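Local atomic coordinates of Rubredoxin\:oxygen oxidoreductase (Desulfovibrio gigas, PDB entry 1E5D), a protein that catalyses the four-electron reduction of dioxygen to two molecules of water, using a diiron centre and FMN. Residues M144-D149 and A195-P200; R188-Y193 and V244-Q249. All coordinates share one frame; numbering follows the deposited sequence.

Interaction 1: residues M144-D149 and A195-P200. With FMN (flavin mononucleotide), chain F; FEO (mu-oxo-diiron), chain D.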
loop_
_atom_site.group_PDB
_atom_site.type_symbol
_atom_site.label_atom_id
_atom_site.label_comp_id
_atom_site.label_asym_id
_atom_site.label_seq_id
_atom_site.Cartn_x
_atom_site.Cartn_y
_atom_site.Cartn_z
ATOM N N MET A 144 -19.322 -2.272 -19.631
ATOM C CA MET A 144 -18.596 -2.666 -18.441
ATOM C C MET A 144 -17.586 -3.781 -18.709
ATOM O O MET A 144 -17.269 -4.575 -17.830
ATOM C CB MET A 144 -19.546 -3.111 -17.322
ATOM C CG MET A 144 -20.502 -1.999 -16.899
ATOM S SD MET A 144 -19.762 -0.363 -17.047
ATOM C CE MET A 144 -18.500 -0.458 -15.779
ATOM N N LEU A 145 -17.084 -3.823 -19.935
ATOM C CA LEU A 145 -15.993 -4.720 -20.290
ATOM C C LEU A 145 -14.861 -3.936 -20.951
ATOM O O LEU A 145 -14.654 -4.097 -22.158
ATOM C CB LEU A 145 -16.467 -5.821 -21.229
ATOM C CG LEU A 145 -17.435 -6.855 -20.658
ATOM C CD1 LEU A 145 -17.666 -7.968 -21.671
ATOM C CD2 LEU A 145 -16.921 -7.437 -19.352
ATOM N N HIS A 146 -14.154 -3.107 -20.200
ATOM C CA HIS A 146 -14.332 -2.921 -18.772
ATOM C C HIS A 146 -14.841 -1.532 -18.422
ATOM O O HIS A 146 -14.921 -1.170 -17.251
ATOM C CB HIS A 146 -12.988 -3.143 -18.066
ATOM C CG HIS A 146 -11.983 -2.138 -18.549
ATOM N ND1 HIS A 146 -11.693 -0.972 -17.887
ATOM C CD2 HIS A 146 -11.210 -2.146 -19.654
ATOM C CE1 HIS A 146 -10.773 -0.302 -18.563
ATOM N NE2 HIS A 146 -10.462 -0.995 -19.644
ATOM N N TRP A 147 -15.196 -0.733 -19.417
ATOM C CA TRP A 147 -15.833 0.564 -19.198
ATOM C C TRP A 147 -17.209 0.589 -19.866
ATOM O O TRP A 147 -17.521 -0.238 -20.722
ATOM C CB TRP A 147 -14.982 1.699 -19.751
ATOM C CG TRP A 147 -13.883 2.202 -18.882
ATOM C CD1 TRP A 147 -13.386 1.639 -17.740
ATOM C CD2 TRP A 147 -13.125 3.403 -19.099
ATOM N NE1 TRP A 147 -12.368 2.412 -17.227
ATOM C CE2 TRP A 147 -12.189 3.501 -18.047
ATOM C CE3 TRP A 147 -13.148 4.397 -20.077
ATOM C CZ2 TRP A 147 -11.289 4.563 -17.957
ATOM C CZ3 TRP A 147 -12.260 5.450 -19.991
ATOM C CH2 TRP A 147 -11.342 5.520 -18.933
ATOM N N PRO A 148 -18.071 1.531 -19.505
ATOM C CA PRO A 148 -19.374 1.617 -20.163
ATOM C C PRO A 148 -19.277 1.793 -21.677
ATOM O O PRO A 148 -20.181 1.324 -22.367
ATOM C CB PRO A 148 -20.000 2.880 -19.570
ATOM C CG PRO A 148 -19.261 3.133 -18.305
ATOM C CD PRO A 148 -17.890 2.547 -18.460
ATOM N N ASP A 149 -18.251 2.449 -22.198
ATOM C CA ASP A 149 -18.153 2.782 -23.613
ATOM C C ASP A 149 -17.693 1.618 -24.480
ATOM O O ASP A 149 -17.778 1.668 -25.707
ATOM C CB ASP A 149 -17.178 3.947 -23.825
ATOM C CG ASP A 149 -15.874 3.771 -23.069
ATOM O OD1 ASP A 149 -14.985 3.058 -23.579
ATOM O OD2 ASP A 149 -15.729 4.339 -21.966
ATOM N N ALA A 195 -7.849 -11.045 -14.268
ATOM C CA ALA A 195 -8.045 -10.993 -12.824
ATOM C C ALA A 195 -7.969 -9.575 -12.274
ATOM O O ALA A 195 -8.668 -9.271 -11.302
ATOM C CB ALA A 195 -7.027 -11.886 -12.117
ATOM N N ASN A 196 -7.135 -8.738 -12.889
ATOM C CA ASN A 196 -6.926 -7.393 -12.351
ATOM C C ASN A 196 -7.698 -6.283 -13.030
ATOM O O ASN A 196 -7.573 -5.132 -12.589
ATOM C CB ASN A 196 -5.422 -7.073 -12.398
ATOM C CG ASN A 196 -4.748 -7.862 -11.281
ATOM O OD1 ASN A 196 -4.802 -7.449 -10.122
ATOM N ND2 ASN A 196 -4.154 -8.983 -11.665
ATOM N N ILE A 197 -8.500 -6.548 -14.064
ATOM C CA ILE A 197 -9.320 -5.445 -14.565
ATOM C C ILE A 197 -10.737 -5.848 -14.954
ATOM O O ILE A 197 -11.669 -5.061 -14.770
ATOM C CB ILE A 197 -8.661 -4.765 -15.778
ATOM C CG1 ILE A 197 -9.541 -3.669 -16.387
ATOM C CG2 ILE A 197 -8.248 -5.793 -16.805
ATOM C CD1 ILE A 197 -8.841 -2.329 -16.482
ATOM N N VAL A 198 -10.947 -7.043 -15.491
ATOM C CA VAL A 198 -12.290 -7.429 -15.915
ATOM C C VAL A 198 -13.065 -8.166 -14.827
ATOM O O VAL A 198 -14.296 -8.212 -14.887
ATOM C CB VAL A 198 -12.243 -8.331 -17.167
ATOM C CG1 VAL A 198 -13.643 -8.569 -17.702
ATOM C CG2 VAL A 198 -11.374 -7.705 -18.246
ATOM N N ASN A 199 -12.395 -8.746 -13.844
ATOM C CA ASN A 199 -13.024 -9.598 -12.854
ATOM C C ASN A 199 -14.298 -9.057 -12.229
ATOM O O ASN A 199 -15.288 -9.791 -12.103
ATOM C CB ASN A 199 -12.048 -9.899 -11.706
ATOM C CG ASN A 199 -12.402 -11.255 -11.112
ATOM O OD1 ASN A 199 -12.023 -12.289 -11.660
ATOM N ND2 ASN A 199 -13.133 -11.219 -10.005
ATOM N N PRO A 200 -14.378 -7.807 -11.809
ATOM C CA PRO A 200 -15.647 -7.345 -11.217
ATOM C C PRO A 200 -16.815 -7.449 -12.194
ATOM O O PRO A 200 -17.970 -7.440 -11.751
ATOM C CB PRO A 200 -15.380 -5.880 -10.873
ATOM C CG PRO A 200 -14.210 -5.507 -11.728
ATOM C CD PRO A 200 -13.361 -6.751 -11.815
HETATM N N1 FMN F . -14.849 5.033 -12.897
HETATM C C2 FMN F . -15.778 5.047 -11.949
HETATM O O2 FMN F . -16.571 5.943 -11.848
HETATM N N3 FMN F . -16.068 3.878 -11.202
HETATM C C4 FMN F . -15.232 2.785 -11.238
HETATM O O4 FMN F . -15.436 1.913 -10.421
HETATM C C4A FMN F . -14.003 2.933 -12.006
HETATM N N5 FMN F . -13.165 1.879 -12.161
HETATM C C5A FMN F . -12.069 2.045 -12.955
HETATM C C6 FMN F . -11.032 1.084 -12.865
HETATM C C7 FMN F . -9.994 1.106 -13.769
HETATM C C7M FMN F . -8.991 -0.017 -13.829
HETATM C C8 FMN F . -9.764 2.278 -14.566
HETATM C C8M FMN F . -8.667 2.306 -15.600
HETATM C C9 FMN F . -10.738 3.283 -14.595
HETATM C C9A FMN F . -11.803 3.228 -13.691
HETATM N N10 FMN F . -12.769 4.275 -13.594
HETATM C C10 FMN F . -13.806 4.172 -12.757
HETATM C "C1'" FMN F . -12.588 5.476 -14.445
HETATM C "C2'" FMN F . -11.606 6.489 -13.812
HETATM O "O2'" FMN F . -12.147 6.909 -12.562
HETATM C "C3'" FMN F . -11.524 7.689 -14.738
HETATM O "O3'" FMN F . -10.794 7.289 -15.899
HETATM C "C4'" FMN F . -10.741 8.826 -14.059
HETATM O "O4'" FMN F . -10.731 9.996 -14.891
HETATM C "C5'" FMN F . -9.314 8.332 -13.869
HETATM O "O5'" FMN F . -8.531 9.437 -13.084
HETATM P P FMN F . -7.021 9.534 -13.112
HETATM O O1P FMN F . -6.684 10.510 -11.980
HETATM O O2P FMN F . -6.405 8.288 -13.113
HETATM O O3P FMN F . -6.606 10.182 -14.353
HETATM FE FE1 FEO D . -6.237 -0.884 -22.683
HETATM FE FE2 FEO D . -8.938 -0.184 -20.810
HETATM O O FEO D . -7.222 0.451 -22.128
HETATM O O HOH W 1 -6.468 0.034 -24.922
#
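His146 NE2 binds the iron FE2 of the mu-oxo-diiron centre at 2.1 Å, while Ile197 lies against the same imidazole. This is the metal site of a metallo-beta-lactamase fold, and the histidine comes from the loop between strands 136-141 and 151-155; His79, Glu81 and Asp165 bind the same iron. A cis peptide bond precedes His146, and its CG sits between the backbone N and the carbonyl carbon (chi1 62°), which turns the ring toward helix 183-198. There the CD1 methyl of Ile197 makes a CH-pi contact over one ring face, 3.5 Å from the His146 centroid and only 14° off the normal. The metal thus holds the nitrogen, while a methyl packs on one face of the ring. Ile197 CD1 also touches the C7M methyl of FMN at 3.5 Å, and Trp147 NE1 comes within 3.2 Å of FMN C9, with that flavin carbon at the indole edge. The flavin is held by backbone and hydroxyl groups of the second subunit, whose Trp347 packs edge-to-face with Trp147, so the cofactor of one chain meets the diiron pocket of the other, consistent with electron transfer between them. In the second shell, Asp149 OD1 is hydrogen-bonded to His79 ND1. One residue along on each segment, Leu145 and Val198 add a purely apolar contact, CD2 of Leu145 lying 3.8 Å from CG1 of Val198.

Interaction 2: residues R188-Y193 and V244-Q249. With OXY (oxygen molecule), chain E.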
loop_
_atom_site.group_PDB
_atom_site.type_symbol
_atom_site.label_atom_id
_atom_site.label_comp_id
_atom_site.label_asym_id
_atom_site.label_seq_id
_atom_site.Cartn_x
_atom_site.Cartn_y
_atom_site.Cartn_z
ATOM N N ARG A 188 -1.193 -17.595 -18.638
ATOM C CA ARG A 188 -0.942 -16.903 -17.373
ATOM C C ARG A 188 -1.182 -15.413 -17.544
ATOM O O ARG A 188 -1.781 -14.743 -16.708
ATOM C CB ARG A 188 0.476 -17.198 -16.902
ATOM C CG ARG A 188 0.910 -16.442 -15.661
ATOM C CD ARG A 188 -0.065 -16.589 -14.505
ATOM N NE ARG A 188 0.079 -15.521 -13.522
ATOM C CZ ARG A 188 0.255 -15.655 -12.218
ATOM N NH1 ARG A 188 0.318 -16.859 -11.666
ATOM N NH2 ARG A 188 0.369 -14.578 -11.451
ATOM N N ALA A 189 -0.721 -14.864 -18.666
ATOM C CA ALA A 189 -0.889 -13.430 -18.900
ATOM C C ALA A 189 -2.345 -13.064 -19.151
ATOM O O ALA A 189 -2.820 -11.971 -18.831
ATOM C CB ALA A 189 -0.020 -12.994 -20.071
ATOM N N MET A 190 -3.094 -13.997 -19.746
ATOM C CA MET A 190 -4.505 -13.680 -19.967
ATOM C C MET A 190 -5.251 -13.557 -18.646
ATOM O O MET A 190 -6.052 -12.651 -18.432
ATOM C CB MET A 190 -5.158 -14.758 -20.817
ATOM C CG MET A 190 -4.740 -14.689 -22.282
ATOM S SD MET A 190 -5.360 -16.169 -23.119
ATOM C CE MET A 190 -7.121 -15.885 -22.907
ATOM N N ARG A 191 -4.950 -14.515 -17.780
ATOM C CA ARG A 191 -5.597 -14.541 -16.469
ATOM C C ARG A 191 -5.139 -13.324 -15.675
ATOM O O ARG A 191 -5.960 -12.649 -15.050
ATOM C CB ARG A 191 -5.290 -15.860 -15.776
ATOM C CG ARG A 191 -5.433 -15.905 -14.269
ATOM C CD ARG A 191 -5.382 -17.341 -13.742
ATOM N NE ARG A 191 -6.731 -17.816 -13.418
ATOM C CZ ARG A 191 -7.328 -18.844 -14.001
ATOM N NH1 ARG A 191 -6.693 -19.524 -14.947
ATOM N NH2 ARG A 191 -8.554 -19.187 -13.634
ATOM N N GLU A 192 -3.834 -13.038 -15.727
ATOM C CA GLU A 192 -3.334 -11.901 -14.958
ATOM C C GLU A 192 -4.051 -10.636 -15.409
ATOM O O GLU A 192 -4.417 -9.771 -14.627
ATOM C CB GLU A 192 -1.827 -11.737 -15.108
ATOM C CG GLU A 192 -1.033 -12.868 -14.469
ATOM C CD GLU A 192 0.460 -12.585 -14.456
ATOM O OE1 GLU A 192 0.871 -11.653 -15.184
ATOM O OE2 GLU A 192 1.188 -13.290 -13.719
ATOM N N TYR A 193 -4.243 -10.571 -16.723
ATOM C CA TYR A 193 -4.976 -9.438 -17.266
ATOM C C TYR A 193 -6.427 -9.478 -16.806
ATOM O O TYR A 193 -6.946 -8.495 -16.267
ATOM C CB TYR A 193 -4.875 -9.418 -18.798
ATOM C CG TYR A 193 -5.517 -8.143 -19.314
ATOM C CD1 TYR A 193 -4.807 -6.953 -19.298
ATOM C CD2 TYR A 193 -6.819 -8.137 -19.794
ATOM C CE1 TYR A 193 -5.386 -5.786 -19.762
ATOM C CE2 TYR A 193 -7.405 -6.972 -20.259
ATOM C CZ TYR A 193 -6.680 -5.803 -20.239
ATOM O OH TYR A 193 -7.245 -4.634 -20.693
ATOM N N VAL A 244 -14.707 -17.458 -20.203
ATOM C CA VAL A 244 -15.833 -18.080 -19.510
ATOM C C VAL A 244 -15.360 -18.683 -18.194
ATOM O O VAL A 244 -15.919 -18.464 -17.132
ATOM C CB VAL A 244 -16.495 -19.160 -20.381
ATOM C CG1 VAL A 244 -17.554 -19.913 -19.586
ATOM C CG2 VAL A 244 -17.098 -18.541 -21.630
ATOM N N GLU A 245 -14.293 -19.460 -18.260
ATOM C CA GLU A 245 -13.659 -20.008 -17.069
ATOM C C GLU A 245 -13.228 -18.910 -16.106
ATOM O O GLU A 245 -13.465 -18.986 -14.896
ATOM C CB GLU A 245 -12.453 -20.843 -17.486
ATOM C CG GLU A 245 -11.681 -21.495 -16.354
ATOM C CD GLU A 245 -10.537 -22.339 -16.903
ATOM O OE1 GLU A 245 -10.664 -22.776 -18.070
ATOM O OE2 GLU A 245 -9.544 -22.553 -16.177
ATOM N N TYR A 246 -12.577 -17.865 -16.623
ATOM C CA TYR A 246 -12.187 -16.781 -15.726
ATOM C C TYR A 246 -13.418 -16.191 -15.044
ATOM O O TYR A 246 -13.391 -15.970 -13.836
ATOM C CB TYR A 246 -11.419 -15.666 -16.450
ATOM C CG TYR A 246 -10.125 -16.132 -17.081
ATOM C CD1 TYR A 246 -9.468 -17.243 -16.557
ATOM C CD2 TYR A 246 -9.565 -15.494 -18.179
ATOM C CE1 TYR A 246 -8.284 -17.702 -17.105
ATOM C CE2 TYR A 246 -8.382 -15.952 -18.732
ATOM C CZ TYR A 246 -7.749 -17.052 -18.192
ATOM O OH TYR A 246 -6.574 -17.533 -18.719
ATOM N N ALA A 247 -14.475 -15.928 -15.806
ATOM C CA ALA A 247 -15.645 -15.274 -15.230
ATOM C C ALA A 247 -16.389 -16.185 -14.263
ATOM O O ALA A 247 -17.082 -15.698 -13.362
ATOM C CB ALA A 247 -16.595 -14.808 -16.328
ATOM N N GLU A 248 -16.264 -17.499 -14.448
ATOM C CA GLU A 248 -17.018 -18.438 -13.612
ATOM C C GLU A 248 -16.386 -18.578 -12.232
ATOM O O GLU A 248 -17.118 -18.815 -11.269
ATOM C CB GLU A 248 -17.175 -19.795 -14.307
ATOM C CG GLU A 248 -18.563 -19.997 -14.889
ATOM C CD GLU A 248 -18.677 -21.065 -15.949
ATOM O OE1 GLU A 248 -17.720 -21.834 -16.175
ATOM O OE2 GLU A 248 -19.757 -21.151 -16.582
ATOM N N GLN A 249 -15.074 -18.418 -12.124
ATOM C CA GLN A 249 -14.447 -18.345 -10.805
ATOM C C GLN A 249 -14.777 -19.554 -9.944
ATOM O O GLN A 249 -15.135 -19.503 -8.769
ATOM C CB GLN A 249 -14.879 -17.039 -10.122
ATOM C CG GLN A 249 -14.200 -15.814 -10.734
ATOM C CD GLN A 249 -14.759 -14.514 -10.190
ATOM O OE1 GLN A 249 -14.361 -14.079 -9.108
ATOM N NE2 GLN A 249 -15.684 -13.886 -10.904
HETATM O O1 OXY E . -6.609 -1.457 -20.173
HETATM O O2 OXY E . -6.580 -1.134 -19.018
HETATM O O HOH W 2 -10.997 -17.766 -12.576
#
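Arg191 and Tyr246 meet as two flat groups set steeply to each other, the guanidinium and phenol planes 75° apart. The phenol therefore directs its CE1 corner at a guanidinium face: Tyr246 CE1 stands 3.2 Å from Arg191 NH1, nearer the rim of the group than its centre. The broad face of the phenol is used by the root of the same arginine, whose CA makes a CH-pi contact 4.1 Å from the Tyr246 centroid, with CB close to CZ. A bend at chi3 (-102°) lets the arginine wrap from ring face to ring corner. These residues join helices 183-198 and 233-248 on the helical flank of the metallo-beta-lactamase fold; the local axes cross at -43° and approach to 10.8 Å. Glu187 OE2, one helical turn before Arg191, is shared by Arg191 NH1 in a salt bridge and by Tyr246 OH in a hydrogen bond, pinning the polar ends of both. A water accepts from Arg191 NH2 at 3.0 Å and lies within hydrogen-bonding distance of Tyr246 O. Glu245 OE2 approaches the guanidinium edge, yet at 4.3 Å from Arg191 NH2 it forms no salt bridge and pairs instead with Lys242. Met190 packs beside the phenol through its CB, 4.0 Å from Tyr246 CE2. Elsewhere on helix 183-198, Tyr193 OH gives a weak hydrogen bond to O1 of the bound oxygen molecule, 3.3 Å away.

How the interactions relate
From the N terminus the chain passes 144-149, then 188-193 and 195-200 on or at the end of helix 183-198, and finally 244-249. Interaction 1 closes the loop from 144-149 to 195-200, a span that includes strands 151-155 and 160-164; interaction 2 closes the one from 188-193 to 244-249, through helix 202-214 and strand 221-224. Because the second loop opens before the first has closed, the two cross and do not nest. Helix 183-198 is their common element, joining the iron-bearing loop to helix 233-248, after which the chain enters the flavodoxin part. Their centres lie about 12 Å apart, and a probable hydrogen bond from Asn199 ND2 to Gln249 OE1 (3.2 Å) links them directly.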